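Local coordinates for protein ribonuclease (PDB 1IYB) that probably cleaves RNA as a plant endoribonuclease of the RNase T2 family, and binds guanosine-5'-monophosphate through a pocket that recognises the guanine base, at residues C28-T33 / P81-P86; Q15-S20 / S38-H43; Y21-Q26 / N165-G170. All coordinates share one frame; numbering follows the deposited sequence.

Contact 1: residues C28-T33 / P81-P86; sequences CCYPKT and PTLACP. With 5GP (guanosine-5'-monophosphate), chain C.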
# COMPACT_ATOMS: atom_id res chain seq x y z
N CYS A 28 13.33 5.12 -18.34
CA CYS A 28 13.80 3.86 -17.78
C CYS A 28 15.32 3.97 -17.96
O CYS A 28 15.78 4.68 -18.85
CB CYS A 28 13.25 2.65 -18.56
SG CYS A 28 14.34 1.98 -19.86
N CYS A 29 16.08 3.30 -17.10
CA CYS A 29 17.53 3.33 -17.16
C CYS A 29 18.09 1.92 -17.02
O CYS A 29 17.64 1.16 -16.17
CB CYS A 29 18.10 4.20 -16.03
SG CYS A 29 17.91 5.99 -16.29
N TYR A 30 19.06 1.57 -17.86
CA TYR A 30 19.67 0.25 -17.77
C TYR A 30 20.56 0.21 -16.53
O TYR A 30 21.04 1.25 -16.07
CB TYR A 30 20.54 -0.06 -18.99
CG TYR A 30 19.83 -0.05 -20.33
CD1 TYR A 30 18.47 -0.35 -20.43
CD2 TYR A 30 20.53 0.22 -21.50
CE1 TYR A 30 17.84 -0.39 -21.68
CE2 TYR A 30 19.91 0.18 -22.74
CZ TYR A 30 18.57 -0.12 -22.82
OH TYR A 30 17.96 -0.16 -24.06
N PRO A 31 20.78 -0.99 -15.97
CA PRO A 31 21.64 -1.12 -14.79
C PRO A 31 23.03 -0.58 -15.16
O PRO A 31 23.34 -0.44 -16.34
CB PRO A 31 21.66 -2.62 -14.53
CG PRO A 31 20.32 -3.06 -15.04
CD PRO A 31 20.18 -2.29 -16.33
N LYS A 32 23.85 -0.29 -14.16
CA LYS A 32 25.19 0.24 -14.43
C LYS A 32 26.01 -0.65 -15.36
O LYS A 32 26.84 -0.15 -16.13
CB LYS A 32 25.96 0.43 -13.13
CG LYS A 32 25.34 1.45 -12.19
CD LYS A 32 26.28 1.75 -11.04
CE LYS A 32 25.69 2.76 -10.08
NZ LYS A 32 26.66 3.10 -9.00
N THR A 33 25.77 -1.95 -15.28
CA THR A 33 26.50 -2.92 -16.10
C THR A 33 26.07 -3.01 -17.57
O THR A 33 26.71 -3.72 -18.35
CB THR A 33 26.43 -4.33 -15.46
OG1 THR A 33 25.06 -4.67 -15.19
CG2 THR A 33 27.22 -4.37 -14.17
N PRO A 81 17.06 -7.73 -12.98
CA PRO A 81 17.59 -6.38 -13.17
C PRO A 81 16.62 -5.26 -12.83
O PRO A 81 15.40 -5.44 -12.89
CB PRO A 81 17.96 -6.37 -14.65
CG PRO A 81 16.91 -7.25 -15.26
CD PRO A 81 16.85 -8.41 -14.27
N THR A 82 17.17 -4.11 -12.47
CA THR A 82 16.37 -2.93 -12.18
C THR A 82 16.44 -2.04 -13.42
O THR A 82 17.50 -1.92 -14.05
CB THR A 82 16.89 -2.14 -10.96
OG1 THR A 82 16.09 -0.97 -10.79
CG2 THR A 82 18.35 -1.72 -11.16
N LEU A 83 15.31 -1.45 -13.79
CA LEU A 83 15.24 -0.58 -14.95
C LEU A 83 14.84 0.84 -14.57
O LEU A 83 14.47 1.64 -15.42
CB LEU A 83 14.26 -1.15 -15.98
CG LEU A 83 14.68 -2.48 -16.62
CD1 LEU A 83 13.55 -3.04 -17.45
CD2 LEU A 83 15.92 -2.26 -17.47
N ALA A 84 14.92 1.14 -13.28
CA ALA A 84 14.57 2.47 -12.78
C ALA A 84 15.74 3.44 -12.94
O ALA A 84 16.90 3.03 -13.06
CB ALA A 84 14.15 2.39 -11.32
N CYS A 85 15.44 4.74 -12.94
CA CYS A 85 16.48 5.76 -13.08
C CYS A 85 16.81 6.41 -11.74
O CYS A 85 15.93 6.60 -10.90
CB CYS A 85 16.04 6.85 -14.05
SG CYS A 85 15.97 6.36 -15.81
N PRO A 86 18.09 6.77 -11.52
CA PRO A 86 19.21 6.59 -12.46
C PRO A 86 19.71 5.15 -12.44
O PRO A 86 19.32 4.37 -11.57
CB PRO A 86 20.24 7.58 -11.93
CG PRO A 86 20.03 7.49 -10.46
CD PRO A 86 18.52 7.51 -10.32
P 5GP C . 5.66 -3.66 -6.26
O1P 5GP C . 4.59 -3.56 -5.27
O2P 5GP C . 6.56 -4.85 -6.01
O3P 5GP C . 5.06 -3.70 -7.71
O5' 5GP C . 6.64 -2.35 -6.29
C5' 5GP C . 7.67 -2.17 -7.33
C4' 5GP C . 8.50 -0.87 -7.19
O4' 5GP C . 9.93 -1.27 -7.42
C3' 5GP C . 8.30 0.26 -8.20
O3' 5GP C . 7.25 1.15 -7.85
C2' 5GP C . 9.65 0.99 -8.23
O2' 5GP C . 9.74 2.01 -7.21
C1' 5GP C . 10.65 -0.14 -8.03
N9 5GP C . 11.49 -0.59 -9.18
C8 5GP C . 12.86 -0.52 -9.34
N7 5GP C . 13.33 -1.10 -10.43
C5 5GP C . 12.15 -1.59 -11.03
C6 5GP C . 12.01 -2.32 -12.26
O6 5GP C . 12.89 -2.67 -13.04
N1 5GP C . 10.64 -2.63 -12.53
C2 5GP C . 9.58 -2.27 -11.70
N2 5GP C . 8.37 -2.67 -12.15
N3 5GP C . 9.71 -1.59 -10.54
C4 5GP C . 11.03 -1.28 -10.28
O HOH W 1 18.73 1.02 -13.36
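Cys29 and Cys85 are joined by a disulfide, SG to SG 2.0 Å, which ties two irregular loops together at the tight part of this contact. Both sulfurs lie anti to their own carbonyl carbons, and the bridge has a near-perpendicular C-S-S-C torsion of 94°. Beside it the backbone N of Cys29 donates to the O of Leu83 at 2.9 Å, straight at the hydrogen but reaching the oxygen from above the carbonyl plane. The CA of Leu83 in turn brings its hydrogen toward Cys29 O, 3.2 Å away. Water 1 sits within hydrogen-bonding distance of Cys29 O and Ala84 O. Cys28, its CA against Leu83 O, forms a second disulfide with Cys22.

Toward the outer end Pro31 CG still comes within 3.2 Å of Thr82 O, but the apolar contacts are looser: Pro31 and Pro81 lie side by side, CG of the first 4.1 Å from CB of the second, and CD2 of Leu83 approaches the edge of the Tyr30 ring. On the solvent side exposed Pro86 touches CB of Cys29.

On the far side of residues 81-86 lies the nucleotide. Thr82 OG1, anti to its backbone N (chi1 177°), donates to N7 of the guanine at 2.8 Å, and Leu83 N donates to O6 at 2.8 Å, while CB of Ala84 touches the base near N7 and C8. A disulfide-linked loop whose Thr82 and Leu83 bind N7 and O6 forms one wall of the guanine-binding site.

Contact 2: residues Q15-S20 / S38-H43; sequences QQWPGS and SDFGIH. With 5GP (guanosine-5'-monophosphate), chain C.
Trp17 and Phe40 meet edge to face beside the antiparallel pairing of strands 10-16 and 41-48, in the central sheet of the RNase T2 fold. The six-membered ring of Trp17 presents its edge to the Phe40 face, with planes 52° apart and CE3 lying over the ring toward its rim, 3.7 Å from CD1. Trp17 CG, anti to the backbone N (chi1 177°), carries the indole toward residues 38-40; farther round, CH2 meets Ser38 O at the ring edge, while NE1 is hydrogen-bonded to Pro206 O. Gln15 crosses Phe40 at about a right angle: its OE1 touches CB of the phenylalanine, and its NE2 is hydrogen-bonded to Ile125 O.

Next to the aromatic pair, Gln16 and Gly41 form an antiparallel hydrogen-bonded pair, Gln16 N to Gly41 O at 2.8 Å, nearly along the C=O axis, and Gly41 N to Gln16 O at 2.9 Å. Trp17 stands at the N-cap of helix 18-21, its O accepting from Ser20 N.

Gln16 and His43 face the nucleotide instead. Gln16 OE1 accepts from both N1 and N2 of the guanine, the N1 bond being the shorter at 2.8 Å, and its NE2 gives a nearly straight bond to O6, so a single amide reads both donor and acceptor on this edge of the base. His43 turns one ring face to N2, which lies 3.3 Å above the ring plane, and its ND1 is hydrogen-bonded to Gln176 OE1. Water 2 accepts from Gln16 NE2 at 3.1 Å and donates to Ile42 O.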
# COMPACT_ATOMS: atom_id res chain seq x y z
N GLN A 15 6.73 -11.53 -13.47
CA GLN A 15 7.86 -11.22 -14.35
C GLN A 15 7.47 -10.07 -15.27
O GLN A 15 6.32 -9.96 -15.70
CB GLN A 15 8.23 -12.44 -15.19
CG GLN A 15 8.79 -13.60 -14.38
CD GLN A 15 9.34 -14.70 -15.27
OE1 GLN A 15 10.32 -14.49 -15.98
NE2 GLN A 15 8.70 -15.87 -15.23
N GLN A 16 8.44 -9.20 -15.56
CA GLN A 16 8.20 -8.04 -16.41
C GLN A 16 8.98 -8.12 -17.72
O GLN A 16 10.08 -8.68 -17.77
CB GLN A 16 8.61 -6.75 -15.67
CG GLN A 16 10.09 -6.71 -15.26
CD GLN A 16 10.53 -5.37 -14.69
OE1 GLN A 16 9.71 -4.47 -14.48
NE2 GLN A 16 11.83 -5.22 -14.44
N TRP A 17 8.40 -7.56 -18.77
CA TRP A 17 9.06 -7.52 -20.07
C TRP A 17 9.76 -6.17 -20.18
O TRP A 17 9.11 -5.13 -20.20
CB TRP A 17 8.04 -7.67 -21.21
CG TRP A 17 8.71 -7.57 -22.54
CD1 TRP A 17 8.48 -6.62 -23.50
CD2 TRP A 17 9.76 -8.40 -23.04
NE1 TRP A 17 9.34 -6.81 -24.56
CE2 TRP A 17 10.13 -7.89 -24.30
CE3 TRP A 17 10.43 -9.52 -22.53
CZ2 TRP A 17 11.15 -8.47 -25.07
CZ3 TRP A 17 11.44 -10.10 -23.29
CH2 TRP A 17 11.79 -9.57 -24.55
N PRO A 18 11.10 -6.17 -20.24
CA PRO A 18 11.83 -4.90 -20.33
C PRO A 18 11.42 -4.00 -21.49
O PRO A 18 11.43 -2.77 -21.36
CB PRO A 18 13.30 -5.35 -20.40
CG PRO A 18 13.23 -6.74 -20.94
CD PRO A 18 12.03 -7.32 -20.23
N GLY A 19 11.06 -4.60 -22.62
CA GLY A 19 10.65 -3.80 -23.76
C GLY A 19 9.41 -2.95 -23.50
O GLY A 19 9.22 -1.91 -24.14
N SER A 20 8.58 -3.38 -22.56
CA SER A 20 7.36 -2.66 -22.23
C SER A 20 7.54 -1.70 -21.05
O SER A 20 6.73 -0.80 -20.84
CB SER A 20 6.23 -3.64 -21.93
OG SER A 20 5.83 -4.31 -23.11
N SER A 38 17.60 -9.60 -23.49
CA SER A 38 16.23 -9.45 -23.96
C SER A 38 15.36 -10.62 -23.54
O SER A 38 14.88 -11.39 -24.37
CB SER A 38 16.20 -9.30 -25.48
OG SER A 38 16.80 -8.08 -25.88
N ASP A 39 15.16 -10.75 -22.23
CA ASP A 39 14.34 -11.81 -21.66
C ASP A 39 13.48 -11.17 -20.59
O ASP A 39 13.73 -10.03 -20.18
CB ASP A 39 15.21 -12.89 -21.00
CG ASP A 39 16.38 -13.32 -21.85
OD1 ASP A 39 16.17 -13.64 -23.04
OD2 ASP A 39 17.51 -13.34 -21.33
N PHE A 40 12.46 -11.88 -20.13
CA PHE A 40 11.65 -11.34 -19.05
C PHE A 40 12.56 -11.31 -17.83
O PHE A 40 13.49 -12.11 -17.71
CB PHE A 40 10.45 -12.24 -18.75
CG PHE A 40 9.31 -12.09 -19.72
CD1 PHE A 40 9.36 -12.70 -20.97
CD2 PHE A 40 8.20 -11.32 -19.39
CE1 PHE A 40 8.30 -12.57 -21.88
CE2 PHE A 40 7.14 -11.18 -20.29
CZ PHE A 40 7.19 -11.80 -21.53
N GLY A 41 12.30 -10.37 -16.93
CA GLY A 41 13.07 -10.28 -15.70
C GLY A 41 12.13 -10.43 -14.53
O GLY A 41 10.93 -10.19 -14.66
N ILE A 42 12.64 -10.86 -13.38
CA ILE A 42 11.81 -11.03 -12.20
C ILE A 42 11.37 -9.67 -11.66
O ILE A 42 12.16 -8.72 -11.63
CB ILE A 42 12.59 -11.72 -11.05
CG1 ILE A 42 13.02 -13.13 -11.48
CG2 ILE A 42 11.74 -11.77 -9.79
CD1 ILE A 42 14.02 -13.78 -10.54
N HIS A 43 10.11 -9.55 -11.27
CA HIS A 43 9.66 -8.32 -10.64
C HIS A 43 9.65 -8.70 -9.16
O HIS A 43 10.30 -8.06 -8.34
CB HIS A 43 8.26 -7.89 -11.10
CG HIS A 43 7.81 -6.59 -10.51
ND1 HIS A 43 6.77 -5.85 -11.03
CD2 HIS A 43 8.26 -5.90 -9.43
CE1 HIS A 43 6.60 -4.76 -10.30
NE2 HIS A 43 7.49 -4.77 -9.32
P 5GP C . 5.66 -3.66 -6.26
O1P 5GP C . 4.59 -3.56 -5.27
O2P 5GP C . 6.56 -4.85 -6.01
O3P 5GP C . 5.06 -3.70 -7.71
O5' 5GP C . 6.64 -2.35 -6.29
C5' 5GP C . 7.67 -2.17 -7.33
C4' 5GP C . 8.50 -0.87 -7.19
O4' 5GP C . 9.93 -1.27 -7.42
C3' 5GP C . 8.30 0.26 -8.20
O3' 5GP C . 7.25 1.15 -7.85
C2' 5GP C . 9.65 0.99 -8.23
O2' 5GP C . 9.74 2.01 -7.21
C1' 5GP C . 10.65 -0.14 -8.03
N9 5GP C . 11.49 -0.59 -9.18
C8 5GP C . 12.86 -0.52 -9.34
N7 5GP C . 13.33 -1.10 -10.43
C5 5GP C . 12.15 -1.59 -11.03
C6 5GP C . 12.01 -2.32 -12.26
O6 5GP C . 12.89 -2.67 -13.04
N1 5GP C . 10.64 -2.63 -12.53
C2 5GP C . 9.58 -2.27 -11.70
N2 5GP C . 8.37 -2.67 -12.15
N3 5GP C . 9.71 -1.59 -10.54
C4 5GP C . 11.03 -1.28 -10.28
O HOH W 2 13.75 -7.58 -13.65

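Contact 3: residues Y21-Q26 / N165-G170; sequences YCDTKQ and NVDESG. With 5GP (guanosine-5'-monophosphate), chain C.
Asp23 and Glu168 share the direct hydrogen bond of this contact: Glu168 N donates to Asp23 O at 3.0 Å, in the carbonyl plane but bent at the hydrogen (132°). Water 3 lies within hydrogen-bonding distance of both Asp23 OD2 and Asp167 OD1, the latter approach being the longer. The two carboxylates stand with their planes 78° apart and these oxygens 4.4 Å from each other; the water between them may ease their repulsion. Asp23 OD2 also accepts from Gln173 NE2, and Asp167 OD2 from the backbone N of Asn171.

Turns shape both partners. Residues 167-170 make a type I beta turn that follows strand 161-166, an outer strand of the antiparallel sheet in this RNase T2 fold. Opposite, Thr24 OG1 accepts from Gln26 N at 3.1 Å and closes an ST turn; its chi1 of 72° sets the hydroxyl between the backbone N and the carbonyl carbon.

Van der Waals contacts complete the join. The methyl CG2 of Thr24 rests 3.4 Å from Val166 O and also touches OD1 of Asn165, whose ND2 is hydrogen-bonded to Gln173 OE1; the side chains of Thr24 and Asn165 cross at about a right angle. CG of Glu168 touches Thr24 O at 3.2 Å, and CB of Asp167 meets OD2 of Asp23.

Apart from this join, Tyr21 is the ligand contact of residues 21-26, laying one ring face against the guanine, CE1 3.5 Å from N1.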
# COMPACT_ATOMS: atom_id res chain seq x y z
N TYR A 21 8.58 -1.91 -20.27
CA TYR A 21 8.84 -1.03 -19.15
C TYR A 21 9.59 0.19 -19.67
O TYR A 21 9.49 1.29 -19.12
CB TYR A 21 9.71 -1.72 -18.09
CG TYR A 21 9.91 -0.90 -16.83
CD1 TYR A 21 9.01 -0.99 -15.77
CD2 TYR A 21 10.99 -0.03 -16.71
CE1 TYR A 21 9.18 -0.23 -14.62
CE2 TYR A 21 11.17 0.74 -15.56
CZ TYR A 21 10.26 0.63 -14.52
OH TYR A 21 10.44 1.36 -13.36
N CYS A 22 10.33 -0.01 -20.76
CA CYS A 22 11.16 1.05 -21.33
C CYS A 22 10.67 1.85 -22.53
O CYS A 22 11.39 2.71 -23.03
CB CYS A 22 12.52 0.45 -21.69
SG CYS A 22 13.61 0.12 -20.28
N ASP A 23 9.45 1.59 -23.01
CA ASP A 23 8.96 2.33 -24.16
C ASP A 23 7.74 3.20 -23.88
O ASP A 23 6.95 3.48 -24.77
CB ASP A 23 8.64 1.35 -25.30
CG ASP A 23 7.47 0.45 -24.98
OD1 ASP A 23 7.06 0.42 -23.81
OD2 ASP A 23 6.97 -0.23 -25.91
N THR A 24 7.59 3.63 -22.63
CA THR A 24 6.47 4.48 -22.25
C THR A 24 6.93 5.93 -22.24
O THR A 24 8.06 6.24 -22.63
CB THR A 24 5.93 4.13 -20.85
OG1 THR A 24 6.87 4.56 -19.86
CG2 THR A 24 5.71 2.63 -20.72
N LYS A 25 6.05 6.83 -21.80
CA LYS A 25 6.38 8.25 -21.74
C LYS A 25 7.36 8.53 -20.61
O LYS A 25 8.03 9.56 -20.60
CB LYS A 25 5.11 9.08 -21.55
CG LYS A 25 4.14 9.00 -22.72
CD LYS A 25 2.95 9.93 -22.51
CE LYS A 25 1.99 9.86 -23.69
NZ LYS A 25 2.66 10.23 -24.97
N GLN A 26 7.44 7.61 -19.65
CA GLN A 26 8.34 7.76 -18.52
C GLN A 26 9.72 7.20 -18.88
O GLN A 26 9.84 6.38 -19.79
CB GLN A 26 7.80 7.02 -17.30
CG GLN A 26 6.39 7.39 -16.91
CD GLN A 26 5.95 6.72 -15.62
OE1 GLN A 26 6.45 7.04 -14.54
NE2 GLN A 26 5.02 5.77 -15.73
N ASN A 165 0.29 -2.53 -20.24
CA ASN A 165 0.45 -1.11 -19.98
C ASN A 165 0.45 -0.47 -21.36
O ASN A 165 0.23 -1.16 -22.36
CB ASN A 165 1.73 -0.80 -19.16
CG ASN A 165 3.02 -0.97 -19.95
OD1 ASN A 165 4.07 -0.47 -19.53
ND2 ASN A 165 2.97 -1.67 -21.07
N VAL A 166 0.69 0.83 -21.44
CA VAL A 166 0.67 1.50 -22.73
C VAL A 166 2.02 2.10 -23.09
O VAL A 166 2.71 2.63 -22.22
CB VAL A 166 -0.39 2.62 -22.75
CG1 VAL A 166 -0.47 3.24 -24.13
CG2 VAL A 166 -1.75 2.05 -22.34
N ASP A 167 2.39 2.01 -24.36
CA ASP A 167 3.66 2.57 -24.81
C ASP A 167 3.43 4.04 -25.15
O ASP A 167 2.37 4.58 -24.85
CB ASP A 167 4.19 1.81 -26.03
CG ASP A 167 3.32 1.99 -27.27
OD1 ASP A 167 3.59 1.30 -28.27
OD2 ASP A 167 2.39 2.81 -27.24
N GLU A 168 4.41 4.68 -25.78
CA GLU A 168 4.27 6.08 -26.14
C GLU A 168 3.24 6.28 -27.25
O GLU A 168 2.48 7.25 -27.24
CB GLU A 168 5.61 6.66 -26.57
CG GLU A 168 6.69 6.63 -25.50
CD GLU A 168 7.90 7.46 -25.87
OE1 GLU A 168 7.76 8.70 -25.98
OE2 GLU A 168 8.99 6.87 -26.06
N SER A 169 3.21 5.35 -28.20
CA SER A 169 2.29 5.43 -29.33
C SER A 169 0.84 5.13 -28.93
O SER A 169 -0.06 5.16 -29.78
CB SER A 169 2.73 4.48 -30.44
OG SER A 169 4.01 4.83 -30.93
N GLY A 170 0.62 4.84 -27.66
CA GLY A 170 -0.72 4.55 -27.18
C GLY A 170 -1.17 3.11 -27.35
O GLY A 170 -2.30 2.77 -27.01
P 5GP C . 5.66 -3.66 -6.26
O1P 5GP C . 4.59 -3.56 -5.27
O2P 5GP C . 6.56 -4.85 -6.01
O3P 5GP C . 5.06 -3.70 -7.71
O5' 5GP C . 6.64 -2.35 -6.29
C5' 5GP C . 7.67 -2.17 -7.33
C4' 5GP C . 8.50 -0.87 -7.19
O4' 5GP C . 9.93 -1.27 -7.42
C3' 5GP C . 8.30 0.26 -8.20
O3' 5GP C . 7.25 1.15 -7.85
C2' 5GP C . 9.65 0.99 -8.23
O2' 5GP C . 9.74 2.01 -7.21
C1' 5GP C . 10.65 -0.14 -8.03
N9 5GP C . 11.49 -0.59 -9.18
C8 5GP C . 12.86 -0.52 -9.34
N7 5GP C . 13.33 -1.10 -10.43
C5 5GP C . 12.15 -1.59 -11.03
C6 5GP C . 12.01 -2.32 -12.26
O6 5GP C . 12.89 -2.67 -13.04
N1 5GP C . 10.64 -2.63 -12.53
C2 5GP C . 9.58 -2.27 -11.70
N2 5GP C . 8.37 -2.67 -12.15
N3 5GP C . 9.71 -1.59 -10.54
C4 5GP C . 11.03 -1.28 -10.28
O HOH W 3 6.65 0.23 -28.86

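Overall arrangement
Contact 2 lies in the core, its centre about 8 Å from the centre of the chain, whereas contacts 1 and 3 are surface contacts with centres about 16 and 18 Å out. Contacts 2 and 3 both reach the four-stranded sheet, contact 2 at the edge formed by strands 41-48 and 10-16, contact 3 at the other outer strand, 161-166; contact 1 joins two loops. Their chemistry follows: paired backbones and aromatic rings inside, a covalent sulfur bridge in contact 1, carboxylates and turns in contact 3. All three touch the nucleotide. The Cys22-Cys28 disulfide links contact 3 to contact 1, and Leu83 of contact 1 packs by its CD1 against Pro18 CB of contact 2, 3.7 Å away.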